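Local coordinates for galactose-1-phosphate uridylyltransferase (Pyrobaculum aerophilum str. IM2, PDB 6K9Z), which probably transfers uridylyl groups between UDP-glucose and hexose 1-phosphates such as galactose 1-phosphate, with bound zinc in its fold, at residues 230-242 / 303-315. The protein carries 1 engineered substitution. Numbering follows the deposited sequence.
Sequences LKITLCALKQVAG and ARIKAALQKCLKH. With ACT (acetate ion), chain F.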
loop_
_atom_site.group_PDB
_atom_site.type_symbol
_atom_site.label_atom_id
_atom_site.label_comp_id
_atom_site.label_asym_id
_atom_site.label_seq_id
_atom_site.Cartn_x
_atom_site.Cartn_y
_atom_site.Cartn_z
ATOM N N LEU A 230 2.627 22.504 8.604
ATOM C CA LEU A 230 1.512 21.771 7.967
ATOM C C LEU A 230 0.757 22.707 7.019
ATOM O O LEU A 230 0.529 22.335 5.859
ATOM C CB LEU A 230 0.577 21.223 9.043
ATOM C CG LEU A 230 1.125 20.016 9.804
ATOM C CD1 LEU A 230 0.225 19.642 10.984
ATOM C CD2 LEU A 230 1.273 18.855 8.844
ATOM N N LYS A 231 0.397 23.890 7.462
ATOM C CA LYS A 231 -0.368 24.816 6.619
ATOM C C LYS A 231 0.421 25.106 5.351
ATOM O O LYS A 231 -0.171 25.084 4.250
ATOM C CB LYS A 231 -0.690 26.089 7.402
ATOM C CG LYS A 231 -1.502 27.103 6.637
ATOM C CD LYS A 231 -1.981 28.285 7.498
ATOM C CE LYS A 231 -2.632 29.387 6.693
ATOM N NZ LYS A 231 -3.916 28.954 6.132
ATOM N N ILE A 232 1.686 25.505 5.497
ATOM C CA ILE A 232 2.464 25.989 4.325
ATOM C C ILE A 232 2.738 24.808 3.378
ATOM O O ILE A 232 2.659 25.025 2.157
ATOM C CB ILE A 232 3.716 26.733 4.808
ATOM C CG1 ILE A 232 3.245 28.058 5.433
ATOM C CG2 ILE A 232 4.675 26.961 3.655
ATOM C CD1 ILE A 232 4.321 28.856 6.120
ATOM N N THR A 233 3.066 23.623 3.896
ATOM C CA THR A 233 3.412 22.431 3.056
ATOM C C THR A 233 2.145 22.024 2.277
ATOM O O THR A 233 2.183 21.821 1.047
ATOM C CB THR A 233 4.029 21.308 3.905
ATOM O OG1 THR A 233 5.251 21.734 4.496
ATOM C CG2 THR A 233 4.256 20.068 3.064
ATOM N N LEU A 234 0.998 21.977 2.949
ATOM C CA LEU A 234 -0.241 21.508 2.271
ATOM C C LEU A 234 -0.691 22.586 1.281
ATOM O O LEU A 234 -1.203 22.257 0.212
ATOM C CB LEU A 234 -1.272 21.138 3.325
ATOM C CG LEU A 234 -0.916 19.889 4.124
ATOM C CD1 LEU A 234 -1.919 19.679 5.248
ATOM C CD2 LEU A 234 -0.819 18.656 3.229
ATOM N N CYS A 235 -0.485 23.857 1.590
ATOM C CA CYS A 235 -0.779 24.971 0.664
ATOM C C CYS A 235 0.024 24.770 -0.630
ATOM O O CYS A 235 -0.539 24.875 -1.730
ATOM C CB CYS A 235 -0.508 26.310 1.328
ATOM S SG CYS A 235 -0.646 27.732 0.221
ATOM N N ALA A 236 1.299 24.415 -0.515
ATOM C CA ALA A 236 2.166 24.208 -1.688
ATOM C C ALA A 236 1.618 23.049 -2.538
ATOM O O ALA A 236 1.587 23.173 -3.762
ATOM C CB ALA A 236 3.562 23.920 -1.256
ATOM N N LEU A 237 1.162 21.977 -1.906
ATOM C CA LEU A 237 0.681 20.777 -2.640
ATOM C C LEU A 237 -0.578 21.178 -3.383
ATOM O O LEU A 237 -0.743 20.673 -4.501
ATOM C CB LEU A 237 0.434 19.585 -1.706
ATOM C CG LEU A 237 1.720 18.992 -1.146
ATOM C CD1 LEU A 237 1.452 17.768 -0.279
ATOM C CD2 LEU A 237 2.668 18.610 -2.263
ATOM N N LYS A 238 -1.388 22.068 -2.800
ATOM C CA LYS A 238 -2.709 22.455 -3.341
ATOM C C LYS A 238 -2.506 23.112 -4.695
ATOM O O LYS A 238 -3.431 23.041 -5.533
ATOM C CB LYS A 238 -3.436 23.376 -2.367
ATOM C CG LYS A 238 -4.940 23.245 -2.325
ATOM C CD LYS A 238 -5.572 24.132 -1.269
ATOM C CE LYS A 238 -7.082 24.062 -1.268
ATOM N NZ LYS A 238 -7.699 25.398 -1.165
ATOM N N GLN A 239 -1.365 23.780 -4.919
ATOM C CA GLN A 239 -1.157 24.479 -6.220
ATOM C C GLN A 239 0.012 23.933 -7.056
ATOM O O GLN A 239 0.060 24.279 -8.248
ATOM C CB GLN A 239 -0.915 25.978 -6.021
ATOM C CG GLN A 239 -1.149 26.485 -4.607
ATOM C CD GLN A 239 -0.473 27.817 -4.388
ATOM O OE1 GLN A 239 -0.504 28.701 -5.242
ATOM N NE2 GLN A 239 0.155 27.966 -3.236
ATOM N N VAL A 240 0.910 23.118 -6.495
ATOM C CA VAL A 240 2.088 22.685 -7.299
ATOM C C VAL A 240 1.599 22.089 -8.618
ATOM O O VAL A 240 2.292 22.242 -9.590
ATOM C CB VAL A 240 3.010 21.721 -6.526
ATOM C CG1 VAL A 240 2.309 20.417 -6.184
ATOM C CG2 VAL A 240 4.297 21.459 -7.296
ATOM N N ALA A 241 0.433 21.451 -8.659
ATOM C CA ALA A 241 -0.083 20.853 -9.924
ATOM C C ALA A 241 -1.164 21.745 -10.582
ATOM O O ALA A 241 -1.637 21.362 -11.620
ATOM C CB ALA A 241 -0.548 19.426 -9.671
ATOM N N GLY A 242 -1.555 22.894 -10.046
ATOM C CA GLY A 242 -2.529 23.766 -10.741
ATOM C C GLY A 242 -3.948 23.609 -10.202
ATOM O O GLY A 242 -4.721 24.581 -10.315
ATOM N N ALA A 303 12.282 20.660 -5.788
ATOM C CA ALA A 303 12.499 22.006 -6.379
ATOM C C ALA A 303 11.133 22.585 -6.774
ATOM O O ALA A 303 10.869 23.808 -6.555
ATOM C CB ALA A 303 13.435 21.931 -7.573
ATOM N N ARG A 304 10.285 21.750 -7.380
ATOM C CA ARG A 304 8.943 22.194 -7.863
ATOM C C ARG A 304 8.022 22.539 -6.691
ATOM O O ARG A 304 7.323 23.587 -6.712
ATOM C CB ARG A 304 8.264 21.120 -8.710
ATOM C CG ARG A 304 8.854 21.003 -10.095
ATOM C CD ARG A 304 8.179 19.840 -10.800
ATOM N NE ARG A 304 6.735 19.998 -11.100
ATOM C CZ ARG A 304 5.702 19.355 -10.487
ATOM N NH1 ARG A 304 5.911 18.498 -9.486
ATOM N NH2 ARG A 304 4.453 19.597 -10.908
ATOM N N ILE A 305 8.029 21.703 -5.653
ATOM C CA ILE A 305 7.208 21.972 -4.434
ATOM C C ILE A 305 7.697 23.281 -3.825
ATOM O O ILE A 305 6.863 24.127 -3.487
ATOM C CB ILE A 305 7.276 20.801 -3.435
ATOM C CG1 ILE A 305 6.644 19.546 -4.031
ATOM C CG2 ILE A 305 6.659 21.167 -2.095
ATOM C CD1 ILE A 305 6.751 18.360 -3.154
ATOM N N LYS A 306 9.003 23.413 -3.669
ATOM C CA LYS A 306 9.587 24.614 -3.015
ATOM C C LYS A 306 9.187 25.864 -3.798
ATOM O O LYS A 306 8.812 26.895 -3.130
ATOM C CB LYS A 306 11.094 24.478 -2.823
ATOM C CG LYS A 306 11.741 25.591 -1.989
ATOM C CD LYS A 306 13.220 25.387 -2.016
ATOM C CE LYS A 306 13.879 25.713 -0.712
ATOM N NZ LYS A 306 13.999 27.180 -0.610
ATOM N N ALA A 307 9.233 25.836 -5.127
ATOM C CA ALA A 307 8.900 27.014 -5.965
ATOM C C ALA A 307 7.432 27.362 -5.691
ATOM O O ALA A 307 7.113 28.586 -5.507
ATOM C CB ALA A 307 9.172 26.745 -7.434
ATOM N N ALA A 308 6.546 26.351 -5.689
ATOM C CA ALA A 308 5.095 26.570 -5.484
ATOM C C ALA A 308 4.868 27.148 -4.087
ATOM O O ALA A 308 3.973 28.012 -3.902
ATOM C CB ALA A 308 4.291 25.294 -5.659
ATOM N N LEU A 309 5.638 26.652 -3.128
ATOM C CA LEU A 309 5.495 26.940 -1.693
ATOM C C LEU A 309 5.804 28.406 -1.426
ATOM O O LEU A 309 5.238 28.938 -0.465
ATOM C CB LEU A 309 6.456 26.023 -0.933
ATOM C CG LEU A 309 6.301 26.026 0.581
ATOM C CD1 LEU A 309 6.576 24.632 1.133
ATOM C CD2 LEU A 309 7.189 27.064 1.234
ATOM N N GLN A 310 6.639 29.036 -2.256
ATOM C CA GLN A 310 6.999 30.475 -2.111
ATOM C C GLN A 310 5.729 31.320 -2.134
ATOM O O GLN A 310 5.693 32.358 -1.423
ATOM C CB GLN A 310 7.941 30.972 -3.209
ATOM C CG GLN A 310 9.295 30.269 -3.189
ATOM C CD GLN A 310 9.913 30.074 -1.825
ATOM O OE1 GLN A 310 10.522 31.003 -1.280
ATOM N NE2 GLN A 310 9.834 28.866 -1.270
ATOM N N LYS A 311 4.703 30.900 -2.869
ATOM C CA LYS A 311 3.447 31.683 -3.001
ATOM C C LYS A 311 2.590 31.528 -1.731
ATOM O O LYS A 311 1.694 32.382 -1.552
ATOM C CB LYS A 311 2.705 31.263 -4.278
ATOM C CG LYS A 311 3.561 31.259 -5.544
ATOM C CD LYS A 311 2.889 30.614 -6.770
ATOM C CE LYS A 311 1.594 31.300 -7.184
ATOM N NZ LYS A 311 1.666 32.788 -7.139
ATOM N N CYS A 312 2.901 30.575 -0.829
ATOM C CA CYS A 312 2.156 30.355 0.453
ATOM C C CYS A 312 2.785 31.126 1.635
ATOM O O CYS A 312 2.214 31.059 2.757
ATOM C CB CYS A 312 2.119 28.882 0.805
ATOM S SG CYS A 312 1.316 27.937 -0.529
ATOM N N LEU A 313 3.979 31.685 1.436
ATOM C CA LEU A 313 4.721 32.371 2.534
ATOM C C LEU A 313 4.190 33.788 2.733
ATOM O O LEU A 313 3.815 34.437 1.767
ATOM C CB LEU A 313 6.222 32.411 2.215
ATOM C CG LEU A 313 6.880 31.047 2.025
ATOM C CD1 LEU A 313 8.302 31.228 1.555
ATOM C CD2 LEU A 313 6.850 30.246 3.315
ATOM N N LYS A 314 4.197 34.239 3.988
ATOM C CA LYS A 314 3.625 35.525 4.400
ATOM C C LYS A 314 4.781 36.478 4.664
ATOM O O LYS A 314 4.571 37.684 4.511
ATOM C CB LYS A 314 2.742 35.336 5.638
ATOM C CG LYS A 314 1.534 34.409 5.391
ATOM C CD LYS A 314 0.378 35.145 4.713
ATOM C CE LYS A 314 -0.710 34.259 4.114
ATOM N NZ LYS A 314 -1.494 33.526 5.147
ATOM N N HIS A 315 5.949 35.967 5.057
ATOM C CA HIS A 315 7.020 36.915 5.461
ATOM C C HIS A 315 8.437 36.333 5.300
ATOM O O HIS A 315 9.363 36.970 5.788
ATOM C CB HIS A 315 6.671 37.409 6.870
ATOM C CG HIS A 315 6.945 36.393 7.922
ATOM N ND1 HIS A 315 5.995 35.445 8.328
ATOM C CD2 HIS A 315 8.052 36.166 8.646
ATOM C CE1 HIS A 315 6.547 34.679 9.278
ATOM N NE2 HIS A 315 7.801 35.107 9.469
HETATM C C ACT F . 5.950 32.383 6.536
HETATM O O ACT F . 4.723 32.549 6.381
HETATM O OXT ACT F . 6.528 31.549 7.354
HETATM C CH3 ACT F . 6.801 33.194 5.697
#
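Different first torsions bring the two half-cystines together: Cys235 sets SG anti to its own backbone N (chi1 173°), whereas Cys312 holds SG beside N and anti to the carbonyl carbon. Their sulfurs bond covalently, Cys235 SG to Cys312 SG at 2.1 Å, and the C-S-S-C torsion of -83° is near the favoured perpendicular setting, consistent with little torsional strain about the S-S bond. The bridge ties helix 220-240 to the chain near the C-terminal end of helix 298-309. Beside it the axes of segments 230-240 and 303-309 approach to 8.3 Å at 104°, consistent with small alanines at the crossing: Ala236 CB rests 3.6 Å from Leu309 CB, and Ala308 CB lies 3.8 Å from Val240 CA. Ile232 and Leu309 meet nearly at right angles, with Ile232 CG2 pressed to 3.5 Å from Leu309 CD2, tighter than usual for two carbons. The same methyl also reaches Leu313 CD2 at 4.0 Å, while Ile232 CD1 faces an acetate probably carried over from crystallisation. With an alanine in place of this isoleucine, the methyl that meets Leu309 CD2 and Leu313 CD2 is gone, which is likely to open a gap there and let both leucine ends turn more easily. At the far end of the contact, Val240 CG2 lies over one face of the Arg304 guanidinium, 3.8 Å above its plane and towards the rim, while Arg304 NH1 is hydrogen-bonded to His202. The helix pair packs on one end of the antiparallel sheet, from edge strand 183-186, where Phe185 meets Ile232, Leu309 and Leu313, inward to 202-208 and 266-271. No hydrogen bond joins the two segments; 682 Å² of surface, both sides summed, is buried, with mainly apolar contacts and one disulfide, a combination expected to resist separation of this C-terminal part of the chain.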